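PDB 2QF7: pyruvate carboxylase protein from Rhizobium etli, which is a multidomain biotin-dependent carboxylase whose single chain combines an ATP-grasp module, a TIM barrel and a biotin-carrier domain. Local coordinates for residues H237-H242 with G338-T343; N497-A502 with P1021-G1026; D915-D920 with E946-K951. One frame throughout, in Å; residues are numbered along the deposited sequence.

The three contacts sample distant parts of a long, multidomain chain. Contact 1 closes first, within the ATP-grasp region, where a loop following helix 328-336 meets the start of strand 240-252. Contact 2 then joins the loop after helix 483-497 to helix 1020-1025, and the chain between its segments includes the whole eight-stranded parallel barrel and contact 3, which pairs helices 913-917 and 946-953. Centres of contacts 1 and 2 are 74 Å apart, those of contacts 2 and 3 48 Å. Contacts 1 and 3, 116 Å apart between centres, lie on opposite sides of the chain's centre. None touches another; contacts 1 and 3 are local, with 96 and 26 residues between their closest ends, whereas contact 2 spans 519.

Contact 1: residues H237-H242 with G338-T343; sequences HGNVVH and GAAIGT
Asn239 ND2 and Ile341 N, one from each segment, both hydrogen-bond to OD2 of Asp235, while the other oxygen of that carboxylate accepts from His237 N. Asp235 and residues 237-239 belong to the connection between the antiparallel strands 225-234 and 240-252, so one acidic group ties this hairpin to the loop 338-343. No hydrogen bond runs directly between the two segments. Ile341 carries most of the apolar contact. Its CG2 meets CG1 of Val241 tip to tip at 3.5 Å. The other branch sends CD1 to within 3.7 Å of Asn239 O, and the CB atoms of Asn239 and Ile341 are 4.2 Å apart. Both Val241 and Ile341 also rest on Val348, a little further along the same loop. The loop itself is held by a type II turn from Ala340 to Thr343: Ala340 O accepts Thr343 N at 3.1 Å and Thr343 OG1 at 2.6 Å, the hydroxyl lying in the carbonyl plane with a C=O...OG1 angle of 147°. This corner of the ATP-grasp region is thus joined through a shared carboxylate, whose negative charge is probably eased by three N-H groups, and packed through the branched side chains of Val241 and Ile341.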
loop_
_atom_site.group_PDB
_atom_site.type_symbol
_atom_site.label_atom_id
_atom_site.label_comp_id
_atom_site.label_asym_id
_atom_site.label_seq_id
_atom_site.Cartn_x
_atom_site.Cartn_y
_atom_site.Cartn_z
ATOM N N HIS A 237 -67.495 -18.480 25.953
ATOM C CA HIS A 237 -68.670 -18.618 26.828
ATOM C C HIS A 237 -69.811 -17.639 26.521
ATOM O O HIS A 237 -70.751 -17.507 27.299
ATOM C CB HIS A 237 -68.234 -18.508 28.289
ATOM C CG HIS A 237 -67.168 -19.488 28.678
ATOM N ND1 HIS A 237 -65.873 -19.111 28.955
ATOM C CD2 HIS A 237 -67.207 -20.830 28.840
ATOM C CE1 HIS A 237 -65.161 -20.179 29.272
ATOM N NE2 HIS A 237 -65.948 -21.235 29.207
ATOM N N GLY A 238 -69.733 -16.953 25.382
ATOM C CA GLY A 238 -70.804 -16.040 24.965
ATOM C C GLY A 238 -70.650 -14.616 25.494
ATOM O O GLY A 238 -71.589 -13.806 25.402
ATOM N N ASN A 239 -69.506 -14.320 26.104
ATOM C CA ASN A 239 -69.252 -12.969 26.615
ATOM C C ASN A 239 -68.548 -12.207 25.533
ATOM O O ASN A 239 -67.595 -12.724 24.949
ATOM C CB ASN A 239 -68.352 -12.980 27.861
ATOM C CG ASN A 239 -68.934 -13.794 28.998
ATOM O OD1 ASN A 239 -70.089 -13.622 29.338
ATOM N ND2 ASN A 239 -68.124 -14.674 29.601
ATOM N N VAL A 240 -69.015 -10.985 25.268
ATOM C CA VAL A 240 -68.310 -10.060 24.377
ATOM C C VAL A 240 -68.110 -8.715 25.091
ATOM O O VAL A 240 -69.000 -8.255 25.815
ATOM C CB VAL A 240 -69.061 -9.895 23.025
ATOM C CG1 VAL A 240 -69.132 -11.260 22.267
ATOM C CG2 VAL A 240 -70.507 -9.391 23.236
ATOM N N VAL A 241 -66.942 -8.107 24.916
ATOM C CA VAL A 241 -66.677 -6.759 25.416
ATOM C C VAL A 241 -66.095 -5.916 24.291
ATOM O O VAL A 241 -65.553 -6.468 23.328
ATOM C CB VAL A 241 -65.697 -6.731 26.663
ATOM C CG1 VAL A 241 -66.315 -7.445 27.845
ATOM C CG2 VAL A 241 -64.290 -7.287 26.331
ATOM N N HIS A 242 -66.206 -4.592 24.414
ATOM C CA HIS A 242 -65.569 -3.666 23.487
ATOM C C HIS A 242 -64.454 -2.926 24.250
ATOM O O HIS A 242 -64.544 -2.725 25.471
ATOM C CB HIS A 242 -66.581 -2.666 22.899
ATOM C CG HIS A 242 -66.999 -1.585 23.857
ATOM N ND1 HIS A 242 -66.267 -0.429 24.045
ATOM C CD2 HIS A 242 -68.052 -1.504 24.711
ATOM C CE1 HIS A 242 -66.874 0.340 24.934
ATOM N NE2 HIS A 242 -67.951 -0.294 25.363
ATOM N N GLY A 338 -59.678 -21.075 27.157
ATOM C CA GLY A 338 -60.954 -21.342 27.811
ATOM C C GLY A 338 -61.369 -20.402 28.940
ATOM O O GLY A 338 -62.370 -20.642 29.568
ATOM N N ALA A 339 -60.617 -19.322 29.189
ATOM C CA ALA A 339 -60.954 -18.394 30.273
ATOM C C ALA A 339 -62.210 -17.586 29.952
ATOM O O ALA A 339 -62.535 -17.344 28.780
ATOM C CB ALA A 339 -59.768 -17.417 30.550
ATOM N N ALA A 340 -62.905 -17.172 31.004
ATOM C CA ALA A 340 -64.055 -16.293 30.886
ATOM C C ALA A 340 -63.656 -14.806 31.080
ATOM O O ALA A 340 -62.984 -14.452 32.074
ATOM C CB ALA A 340 -65.123 -16.683 31.907
ATOM N N ILE A 341 -64.079 -13.966 30.134
ATOM C CA ILE A 341 -63.896 -12.505 30.228
ATOM C C ILE A 341 -64.606 -12.083 31.510
ATOM O O ILE A 341 -65.698 -12.567 31.798
ATOM C CB ILE A 341 -64.535 -11.775 29.000
ATOM C CG1 ILE A 341 -63.667 -11.950 27.758
ATOM C CG2 ILE A 341 -64.768 -10.260 29.281
ATOM C CD1 ILE A 341 -64.419 -11.610 26.481
ATOM N N GLY A 342 -63.942 -11.251 32.302
ATOM C CA GLY A 342 -64.476 -10.794 33.576
ATOM C C GLY A 342 -63.700 -11.382 34.742
ATOM O O GLY A 342 -63.729 -10.835 35.839
ATOM N N THR A 343 -63.018 -12.504 34.515
ATOM C CA THR A 343 -62.217 -13.157 35.562
ATOM C C THR A 343 -60.739 -12.742 35.435
ATOM O O THR A 343 -60.269 -12.473 34.330
ATOM C CB THR A 343 -62.321 -14.706 35.519
ATOM O OG1 THR A 343 -61.814 -15.184 34.270
ATOM C CG2 THR A 343 -63.744 -15.188 35.698
#

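Contact 2: residues N497-A502 with P1021-G1026; sequences NGHPEA and PAYFYG
His499 and Phe1024 bury more surface here than any other residues, and they meet edge-to-face. The edge of the Phe1024 ring turns toward the face of the imidazole, with the planes at 76° and CD1 of Phe1024 lying 3.9 Å above the plane of the His499 ring, over its centre. CD of Pro500 covers the opposite imidazole face, nearer the rim. With CG of His499 trans to N across the CA-CB bond (chi1 -172°), the ring extends toward helix 1020-1025, and its NE2 donates to Tyr1023 OH over 3.0 Å. This bond is fairly straight, 158° at the hydrogen, and lies close to the imidazole plane. The same phenol oxygen is also hydrogen-bonded to Thr608 OG1. On the other side of the ring, ND1 of His499 accepts Glu501 N at 3.0 Å, an arrangement consistent with a neutral imidazole protonated at NE2. Both nitrogens are thus engaged, which fixes the rotation of the ring.

His499, Tyr1023 and Phe1024 form an aromatic cluster that joins the loop following helix 483-497 to the last turn of helix 1020-1025, the latter being part of the conserved carboxylase domain. Tyr490 and Val494 of helix 483-497 add to the packing on His499.

Ala502, the third main contributor, points its CB at the same helix end, 3.6 Å from Tyr1025 CE1 and 4.3 Å from Phe1024 CB. The backbones are bridged by a water that accepts from His499 N at 2.9 Å and donates to Phe1024 O at 2.7 Å. A second water lies within hydrogen-bonding distance of both Ala502 O and Tyr1025 OH, and may share its protons among further acceptors.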
loop_
_atom_site.group_PDB
_atom_site.type_symbol
_atom_site.label_atom_id
_atom_site.label_comp_id
_atom_site.label_asym_id
_atom_site.label_seq_id
_atom_site.Cartn_x
_atom_site.Cartn_y
_atom_site.Cartn_z
ATOM N N ASN A 497 -5.653 12.724 -0.232
ATOM C CA ASN A 497 -5.117 13.319 -1.439
ATOM C C ASN A 497 -4.282 14.561 -1.183
ATOM O O ASN A 497 -3.638 15.029 -2.101
ATOM C CB ASN A 497 -6.219 13.589 -2.489
ATOM C CG ASN A 497 -7.041 12.324 -2.838
ATOM O OD1 ASN A 497 -8.260 12.251 -2.558
ATOM N ND2 ASN A 497 -6.382 11.328 -3.428
ATOM N N GLY A 498 -4.281 15.085 0.050
ATOM C CA GLY A 498 -3.520 16.333 0.375
ATOM C C GLY A 498 -4.198 17.613 -0.114
ATOM O O GLY A 498 -5.134 17.563 -0.941
ATOM N N HIS A 499 -3.726 18.766 0.381
ATOM C CA HIS A 499 -4.233 20.049 -0.036
ATOM C C HIS A 499 -3.244 20.524 -1.105
ATOM O O HIS A 499 -2.038 20.458 -0.895
ATOM C CB HIS A 499 -4.227 21.032 1.163
ATOM C CG HIS A 499 -4.907 22.334 0.886
ATOM N ND1 HIS A 499 -4.334 23.338 0.130
ATOM C CD2 HIS A 499 -6.143 22.772 1.218
ATOM C CE1 HIS A 499 -5.190 24.335 0.010
ATOM N NE2 HIS A 499 -6.285 24.023 0.676
ATOM N N PRO A 500 -3.737 21.043 -2.244
ATOM C CA PRO A 500 -2.816 21.475 -3.324
ATOM C C PRO A 500 -1.816 22.562 -2.917
ATOM O O PRO A 500 -0.729 22.678 -3.527
ATOM C CB PRO A 500 -3.767 22.026 -4.397
ATOM C CG PRO A 500 -5.029 22.392 -3.624
ATOM C CD PRO A 500 -5.150 21.298 -2.587
ATOM N N GLU A 501 -2.160 23.353 -1.906
ATOM C CA GLU A 501 -1.282 24.462 -1.447
ATOM C C GLU A 501 -0.251 24.045 -0.387
ATOM O O GLU A 501 0.718 24.765 -0.136
ATOM C CB GLU A 501 -2.114 25.654 -0.943
ATOM C CG GLU A 501 -2.877 26.398 -2.035
ATOM C CD GLU A 501 -1.902 27.064 -3.027
ATOM O OE1 GLU A 501 -1.057 27.817 -2.556
ATOM O OE2 GLU A 501 -1.977 26.837 -4.257
ATOM N N ALA A 502 -0.439 22.891 0.250
ATOM C CA ALA A 502 0.538 22.440 1.237
ATOM C C ALA A 502 1.422 21.348 0.629
ATOM O O ALA A 502 2.511 21.059 1.142
ATOM C CB ALA A 502 -0.132 21.963 2.458
ATOM N N PRO A 1021 -4.564 22.952 11.092
ATOM C CA PRO A 1021 -3.812 21.749 10.679
ATOM C C PRO A 1021 -4.708 20.715 9.941
ATOM O O PRO A 1021 -4.281 20.090 8.971
ATOM C CB PRO A 1021 -3.295 21.196 12.012
ATOM C CG PRO A 1021 -3.172 22.462 12.923
ATOM C CD PRO A 1021 -4.494 23.153 12.550
ATOM N N ALA A 1022 -5.961 20.601 10.379
ATOM C CA ALA A 1022 -6.918 19.693 9.704
ATOM C C ALA A 1022 -7.312 20.215 8.336
ATOM O O ALA A 1022 -7.462 19.421 7.387
ATOM C CB ALA A 1022 -8.171 19.494 10.574
ATOM N N TYR A 1023 -7.459 21.537 8.203
ATOM C CA TYR A 1023 -7.750 22.119 6.891
ATOM C C TYR A 1023 -6.656 21.767 5.843
ATOM O O TYR A 1023 -6.951 21.330 4.716
ATOM C CB TYR A 1023 -8.020 23.646 6.961
ATOM C CG TYR A 1023 -8.269 24.183 5.600
ATOM C CD1 TYR A 1023 -9.483 23.923 4.930
ATOM C CD2 TYR A 1023 -7.267 24.821 4.910
ATOM C CE1 TYR A 1023 -9.687 24.359 3.627
ATOM C CE2 TYR A 1023 -7.453 25.254 3.599
ATOM C CZ TYR A 1023 -8.653 25.002 2.954
ATOM O OH TYR A 1023 -8.812 25.423 1.638
ATOM N N PHE A 1024 -5.404 22.000 6.199
ATOM C CA PHE A 1024 -4.293 21.776 5.227
ATOM C C PHE A 1024 -3.789 20.324 5.123
ATOM O O PHE A 1024 -3.327 19.912 4.048
ATOM C CB PHE A 1024 -3.098 22.669 5.550
ATOM C CG PHE A 1024 -3.337 24.121 5.260
ATOM C CD1 PHE A 1024 -3.651 24.546 3.967
ATOM C CD2 PHE A 1024 -3.236 25.054 6.258
ATOM C CE1 PHE A 1024 -3.874 25.913 3.686
ATOM C CE2 PHE A 1024 -3.434 26.416 5.987
ATOM C CZ PHE A 1024 -3.773 26.839 4.694
ATOM N N TYR A 1025 -3.868 19.578 6.226
ATOM C CA TYR A 1025 -3.287 18.191 6.309
ATOM C C TYR A 1025 -4.244 17.060 6.703
ATOM O O TYR A 1025 -3.858 15.885 6.704
ATOM C CB TYR A 1025 -2.090 18.192 7.256
ATOM C CG TYR A 1025 -1.102 19.265 6.895
ATOM C CD1 TYR A 1025 -0.243 19.109 5.806
ATOM C CD2 TYR A 1025 -1.059 20.440 7.612
ATOM C CE1 TYR A 1025 0.657 20.150 5.440
ATOM C CE2 TYR A 1025 -0.203 21.443 7.285
ATOM C CZ TYR A 1025 0.657 21.298 6.215
ATOM O OH TYR A 1025 1.501 22.335 5.933
ATOM N N GLY A 1026 -5.483 17.392 7.059
ATOM C CA GLY A 1026 -6.464 16.362 7.435
ATOM C C GLY A 1026 -6.141 15.789 8.796
ATOM O O GLY A 1026 -5.437 16.429 9.604
HETATM O O HOH W 1 -1.729 18.426 2.519
HETATM O O HOH W 2 3.159 21.721 3.916
#

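Contact 3: residues D915-D920 with E946-K951; sequences DVVSPD and EALQKK
Lys951 runs out fully extended from its helix across the end of helix 913-917 and brings NZ to two backbone oxygens, Val916 O at 2.7 Å and Ser918 O at 2.8 Å. The two bonds differ in approach. Toward Ser918 the ammonium lies in the carbonyl plane, with a C=O...NZ angle of 145°; toward Val916 it sits well above that plane, 58° out of it, and so is not on a lone pair. NZ also donates to Arg921 O, so the charged tip is gripped by three carbonyls, whose negative ends would probably help to stabilise it.

One turn earlier on the same helix, Leu948 makes the apolar half of the contact. Its chi1 sets the branch point CG opposite the backbone N, and chi2 (71°) turns CD1 to two valines at once: CG1 of Val916 at 4.0 Å and CG1 of Val917 at 4.1 Å. Leu948 crosses both valines at a slant rather than end-on. Phe925 and Met885 also touch Val916 and Leu948, continuing the apolar layer. The arrangement is that of helix-to-helix packing within an all-helical part of the conserved carboxylase domain, in which a lysine of one helix binds the carbonyl oxygens at and just beyond the C-terminal end of helix 913-917.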
loop_
_atom_site.group_PDB
_atom_site.type_symbol
_atom_site.label_atom_id
_atom_site.label_comp_id
_atom_site.label_asym_id
_atom_site.label_seq_id
_atom_site.Cartn_x
_atom_site.Cartn_y
_atom_site.Cartn_z
ATOM N N ASP A 915 17.793 50.298 -25.018
ATOM C CA ASP A 915 17.298 49.237 -25.888
ATOM C C ASP A 915 15.773 49.249 -25.891
ATOM O O ASP A 915 15.150 49.163 -26.939
ATOM C CB ASP A 915 17.700 47.849 -25.365
ATOM C CG ASP A 915 19.175 47.530 -25.554
ATOM O OD1 ASP A 915 19.809 48.130 -26.423
ATOM O OD2 ASP A 915 19.678 46.656 -24.812
ATOM N N VAL A 916 15.183 49.275 -24.706
ATOM C CA VAL A 916 13.716 49.261 -24.575
ATOM C C VAL A 916 13.063 50.402 -25.378
ATOM O O VAL A 916 12.089 50.171 -26.085
ATOM C CB VAL A 916 13.253 49.263 -23.097
ATOM C CG1 VAL A 916 11.723 49.270 -22.978
ATOM C CG2 VAL A 916 13.790 48.013 -22.332
ATOM N N VAL A 917 13.603 51.617 -25.308
ATOM C CA VAL A 917 12.922 52.757 -25.951
ATOM C C VAL A 917 13.329 53.021 -27.413
ATOM O O VAL A 917 12.599 53.706 -28.158
ATOM C CB VAL A 917 12.995 54.048 -25.080
ATOM C CG1 VAL A 917 12.476 53.756 -23.680
ATOM C CG2 VAL A 917 14.413 54.593 -25.002
ATOM N N SER A 918 14.457 52.449 -27.844
ATOM C CA SER A 918 15.026 52.737 -29.148
ATOM C C SER A 918 14.103 52.379 -30.311
ATOM O O SER A 918 13.449 51.332 -30.271
ATOM C CB SER A 918 16.346 51.994 -29.324
ATOM O OG SER A 918 16.165 50.828 -30.107
ATOM N N PRO A 919 14.069 53.236 -31.367
ATOM C CA PRO A 919 13.313 52.916 -32.578
ATOM C C PRO A 919 13.836 51.715 -33.364
ATOM O O PRO A 919 13.136 51.238 -34.255
ATOM C CB PRO A 919 13.444 54.188 -33.435
ATOM C CG PRO A 919 14.664 54.884 -32.936
ATOM C CD PRO A 919 14.703 54.569 -31.450
ATOM N N ASP A 920 15.049 51.241 -33.088
ATOM C CA ASP A 920 15.602 50.135 -33.896
ATOM C C ASP A 920 15.852 48.814 -33.167
ATOM O O ASP A 920 16.574 47.955 -33.669
ATOM C CB ASP A 920 16.831 50.536 -34.754
ATOM C CG ASP A 920 17.238 52.000 -34.596
ATOM O OD1 ASP A 920 17.733 52.383 -33.505
ATOM O OD2 ASP A 920 17.088 52.754 -35.581
ATOM N N GLU A 946 6.188 59.661 -24.144
ATOM C CA GLU A 946 5.580 59.511 -25.458
ATOM C C GLU A 946 6.240 58.445 -26.334
ATOM O O GLU A 946 5.546 57.618 -26.946
ATOM C CB GLU A 946 5.536 60.861 -26.209
ATOM C CG GLU A 946 4.517 61.884 -25.625
ATOM C CD GLU A 946 4.564 63.218 -26.369
ATOM O OE1 GLU A 946 5.318 63.322 -27.355
ATOM O OE2 GLU A 946 3.854 64.162 -25.968
ATOM N N ALA A 947 7.571 58.461 -26.406
ATOM C CA ALA A 947 8.297 57.503 -27.274
ATOM C C ALA A 947 8.131 56.031 -26.840
ATOM O O ALA A 947 7.899 55.149 -27.668
ATOM C CB ALA A 947 9.788 57.878 -27.395
ATOM N N LEU A 948 8.265 55.773 -25.549
ATOM C CA LEU A 948 7.967 54.467 -25.006
ATOM C C LEU A 948 6.519 54.052 -25.293
ATOM O O LEU A 948 6.269 52.917 -25.729
ATOM C CB LEU A 948 8.234 54.452 -23.494
ATOM C CG LEU A 948 7.865 53.236 -22.641
ATOM C CD1 LEU A 948 8.807 52.080 -22.959
ATOM C CD2 LEU A 948 7.909 53.588 -21.158
ATOM N N GLN A 949 5.563 54.942 -25.015
ATOM C CA GLN A 949 4.162 54.575 -25.205
ATOM C C GLN A 949 3.874 54.246 -26.685
ATOM O O GLN A 949 3.248 53.231 -26.987
ATOM C CB GLN A 949 3.232 55.663 -24.617
ATOM C CG GLN A 949 1.796 55.747 -25.118
ATOM C CD GLN A 949 1.152 57.034 -24.620
ATOM O OE1 GLN A 949 1.428 58.113 -25.133
ATOM N NE2 GLN A 949 0.332 56.924 -23.590
ATOM N N LYS A 950 4.383 55.069 -27.591
ATOM C CA LYS A 950 4.211 54.821 -29.028
ATOM C C LYS A 950 4.790 53.470 -29.435
ATOM O O LYS A 950 4.141 52.693 -30.157
ATOM C CB LYS A 950 4.868 55.932 -29.866
ATOM C CG LYS A 950 4.348 56.019 -31.299
ATOM C CD LYS A 950 5.093 57.111 -32.128
ATOM C CE LYS A 950 4.242 57.516 -33.342
ATOM N NZ LYS A 950 4.900 58.445 -34.342
ATOM N N LYS A 951 6.018 53.189 -28.998
ATOM C CA LYS A 951 6.657 51.920 -29.344
ATOM C C LYS A 951 5.836 50.731 -28.863
ATOM O O LYS A 951 5.548 49.815 -29.646
ATOM C CB LYS A 951 8.071 51.830 -28.782
ATOM C CG LYS A 951 8.806 50.567 -29.227
ATOM C CD LYS A 951 10.250 50.653 -28.888
ATOM C CE LYS A 951 10.913 49.300 -29.036
ATOM N NZ LYS A 951 12.338 49.392 -28.620
#